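Local coordinates for putative tetR-family transcriptional regulatory protein (Streptomyces coelicolor, PDB 2DG8), which probably acts as a TetR-family transcriptional regulator, binding DNA through a helix-turn-helix motif as a dimer, at residues T143-L154 with T170-T180. Numbering follows the deposited sequence.
Sequences TARQLDALIEGL and TLEAIARITTT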
# COMPACT_ATOMS: atom_id res chain seq x y z
N THR A 143 -9.58 11.30 15.86
CA THR A 143 -10.40 10.66 14.84
C THR A 143 -9.79 10.90 13.46
O THR A 143 -9.81 10.03 12.60
CB THR A 143 -11.85 11.18 14.87
OG1 THR A 143 -11.91 12.49 14.31
CG2 THR A 143 -12.36 11.22 16.29
N ALA A 144 -9.23 12.09 13.27
CA ALA A 144 -8.61 12.43 12.00
C ALA A 144 -7.49 11.44 11.68
O ALA A 144 -7.30 11.06 10.52
CB ALA A 144 -8.06 13.84 12.04
N ARG A 145 -6.76 11.01 12.71
CA ARG A 145 -5.68 10.06 12.52
C ARG A 145 -6.25 8.68 12.21
O ARG A 145 -5.77 7.99 11.30
CB ARG A 145 -4.79 9.99 13.76
CG ARG A 145 -3.57 9.09 13.58
CD ARG A 145 -2.62 9.17 14.77
NE ARG A 145 -1.83 10.40 14.79
CZ ARG A 145 -0.60 10.52 14.29
NH1 ARG A 145 -0.01 9.48 13.71
NH2 ARG A 145 0.04 11.68 14.37
N GLN A 146 -7.26 8.27 12.98
CA GLN A 146 -7.89 6.97 12.75
C GLN A 146 -8.53 6.96 11.35
O GLN A 146 -8.45 5.97 10.62
CB GLN A 146 -8.97 6.71 13.81
CG GLN A 146 -8.46 6.79 15.25
CD GLN A 146 -9.57 6.67 16.28
OE1 GLN A 146 -9.48 7.25 17.37
NE2 GLN A 146 -10.62 5.92 15.96
N LEU A 147 -9.15 8.08 10.98
CA LEU A 147 -9.80 8.20 9.69
C LEU A 147 -8.82 8.12 8.52
O LEU A 147 -9.12 7.50 7.50
CB LEU A 147 -10.59 9.52 9.63
CG LEU A 147 -11.38 9.79 8.35
CD1 LEU A 147 -12.23 8.55 7.97
CD2 LEU A 147 -12.27 11.02 8.57
N ASP A 148 -7.65 8.74 8.67
CA ASP A 148 -6.64 8.70 7.61
C ASP A 148 -6.21 7.26 7.34
O ASP A 148 -5.98 6.88 6.19
CB ASP A 148 -5.41 9.53 7.98
CG ASP A 148 -4.55 9.89 6.76
OD1 ASP A 148 -3.32 10.03 6.90
OD2 ASP A 148 -5.12 10.05 5.66
N ALA A 149 -6.10 6.46 8.40
CA ALA A 149 -5.71 5.07 8.23
C ALA A 149 -6.83 4.28 7.55
O ALA A 149 -6.57 3.35 6.79
CB ALA A 149 -5.38 4.43 9.57
N LEU A 150 -8.08 4.65 7.83
CA LEU A 150 -9.22 3.97 7.22
C LEU A 150 -9.26 4.30 5.74
O LEU A 150 -9.41 3.41 4.90
CB LEU A 150 -10.55 4.40 7.88
CG LEU A 150 -11.83 3.78 7.30
CD1 LEU A 150 -11.78 2.26 7.47
CD2 LEU A 150 -13.06 4.36 7.99
N ILE A 151 -9.12 5.58 5.42
CA ILE A 151 -9.12 6.04 4.03
C ILE A 151 -8.05 5.27 3.25
O ILE A 151 -8.29 4.81 2.13
CB ILE A 151 -8.85 7.57 3.95
CG1 ILE A 151 -10.07 8.34 4.47
CG2 ILE A 151 -8.52 7.98 2.51
CD1 ILE A 151 -9.87 9.83 4.53
N GLU A 152 -6.89 5.14 3.87
CA GLU A 152 -5.77 4.43 3.26
C GLU A 152 -6.18 2.99 2.93
O GLU A 152 -6.00 2.53 1.81
CB GLU A 152 -4.58 4.42 4.22
CG GLU A 152 -3.31 3.88 3.62
CD GLU A 152 -2.61 4.90 2.73
OE1 GLU A 152 -2.30 6.00 3.23
OE2 GLU A 152 -2.39 4.59 1.54
N GLY A 153 -6.73 2.31 3.93
CA GLY A 153 -7.14 0.92 3.76
C GLY A 153 -8.30 0.68 2.81
O GLY A 153 -8.28 -0.28 2.04
N LEU A 154 -9.33 1.53 2.87
CA LEU A 154 -10.49 1.39 1.99
C LEU A 154 -10.09 1.62 0.54
O LEU A 154 -10.53 0.90 -0.35
CB LEU A 154 -11.59 2.40 2.38
CG LEU A 154 -12.40 2.15 3.66
CD1 LEU A 154 -13.30 3.35 3.98
CD2 LEU A 154 -13.25 0.90 3.50
N THR A 170 -18.52 1.98 2.20
CA THR A 170 -17.49 2.98 2.46
C THR A 170 -18.03 4.04 3.43
O THR A 170 -17.39 4.40 4.40
CB THR A 170 -17.02 3.68 1.16
OG1 THR A 170 -16.38 2.73 0.28
CG2 THR A 170 -16.00 4.79 1.49
N LEU A 171 -19.24 4.52 3.16
CA LEU A 171 -19.84 5.54 3.99
C LEU A 171 -20.08 5.06 5.42
O LEU A 171 -19.90 5.82 6.36
CB LEU A 171 -21.15 6.01 3.36
CG LEU A 171 -21.66 7.36 3.86
CD1 LEU A 171 -20.63 8.46 3.59
CD2 LEU A 171 -22.98 7.66 3.16
N GLU A 172 -20.47 3.80 5.58
CA GLU A 172 -20.71 3.26 6.92
C GLU A 172 -19.43 3.19 7.75
O GLU A 172 -19.43 3.55 8.92
CB GLU A 172 -21.34 1.86 6.84
CG GLU A 172 -21.88 1.38 8.18
CD GLU A 172 -22.45 -0.02 8.13
OE1 GLU A 172 -21.67 -0.99 8.02
OE2 GLU A 172 -23.69 -0.16 8.19
N ALA A 173 -18.35 2.71 7.15
CA ALA A 173 -17.08 2.61 7.88
C ALA A 173 -16.66 4.00 8.32
O ALA A 173 -16.21 4.22 9.45
CB ALA A 173 -16.00 1.99 6.99
N ILE A 174 -16.81 4.96 7.42
CA ILE A 174 -16.47 6.33 7.73
C ILE A 174 -17.33 6.83 8.89
O ILE A 174 -16.81 7.40 9.85
CB ILE A 174 -16.64 7.22 6.48
CG1 ILE A 174 -15.57 6.83 5.45
CG2 ILE A 174 -16.54 8.68 6.86
CD1 ILE A 174 -15.84 7.29 4.03
N ALA A 175 -18.64 6.60 8.81
CA ALA A 175 -19.54 7.05 9.87
C ALA A 175 -19.12 6.43 11.20
O ALA A 175 -19.08 7.11 12.22
CB ALA A 175 -20.99 6.68 9.55
N ARG A 176 -18.80 5.14 11.18
CA ARG A 176 -18.39 4.46 12.40
C ARG A 176 -17.07 4.99 13.00
O ARG A 176 -17.02 5.31 14.19
CB ARG A 176 -18.33 2.94 12.13
CG ARG A 176 -19.71 2.29 12.32
CD ARG A 176 -20.05 1.09 11.42
NE ARG A 176 -19.40 -0.16 11.79
CZ ARG A 176 -19.92 -1.37 11.61
NH1 ARG A 176 -19.24 -2.45 11.97
NH2 ARG A 176 -21.12 -1.51 11.08
N ILE A 177 -16.03 5.13 12.17
CA ILE A 177 -14.74 5.63 12.65
C ILE A 177 -14.84 7.08 13.18
O ILE A 177 -14.12 7.46 14.10
CB ILE A 177 -13.66 5.58 11.53
CG1 ILE A 177 -12.27 5.40 12.13
CG2 ILE A 177 -13.66 6.88 10.73
CD1 ILE A 177 -12.00 4.03 12.69
N THR A 178 -15.74 7.88 12.61
CA THR A 178 -15.90 9.26 13.04
C THR A 178 -17.01 9.43 14.10
O THR A 178 -17.58 10.51 14.26
CB THR A 178 -16.20 10.19 11.84
OG1 THR A 178 -17.37 9.73 11.17
CG2 THR A 178 -15.03 10.18 10.86
N THR A 179 -17.32 8.35 14.81
CA THR A 179 -18.34 8.41 15.86
C THR A 179 -17.65 8.64 17.21
O THR A 179 -16.67 7.98 17.53
CB THR A 179 -19.15 7.10 15.94
OG1 THR A 179 -20.04 7.01 14.83
CG2 THR A 179 -19.96 7.07 17.23
N THR A 180 -18.17 9.59 17.98
CA THR A 180 -17.62 9.89 19.31
C THR A 180 -18.75 10.06 20.34
O THR A 180 -18.84 11.09 21.01
CB THR A 180 -16.76 11.18 19.28
OG1 THR A 180 -17.50 12.24 18.67
CG2 THR A 180 -15.47 10.95 18.52
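Ile177 wedges between Gln146, Leu147 and Leu150, where two nearly antiparallel helices (160°) pack 10.1 Å apart at their axes. Ile177 CG2 meets Leu147 CD1 at 3.5 Å and Leu150 CD2 at 3.8 Å, while Ile177 CG1, anti to the backbone N (chi1 -151°), lies against Gln146 CB at 3.9 Å. Shortening Ile177 to an alanine would probably open a gap beside Leu147 CD1 and leave Gln146 CB without the CG1 it rests on. The same Leu150 CD2 also lies over the backbone of Ala173, one turn before Ile177, 3.5 Å from Ala173 O. Leu147 spreads its other methyl, CD2, onto Thr178 CG2; Thr178 OG1 meanwhile donates to Ile174 O, 33° from the carbonyl plane, as the helix ends. Leu154 CD1 continues the packed side, 3.9 Å from Thr170 CG2. Packing loosens at the other end, where Thr180, exposed and poorly ordered, brings CG2 to Thr143 CG2 at 3.8 Å, the two side chains crossing at about a right angle. Thr170 OG1 bonds to His165 and His94. In this C-terminal domain, Ile151, Leu154 and Ile174 rest on helix 82-98; Arg176 of the second subunit bonds to Ile177 O and Thr143 OG1, placing both helices at the dimer interface.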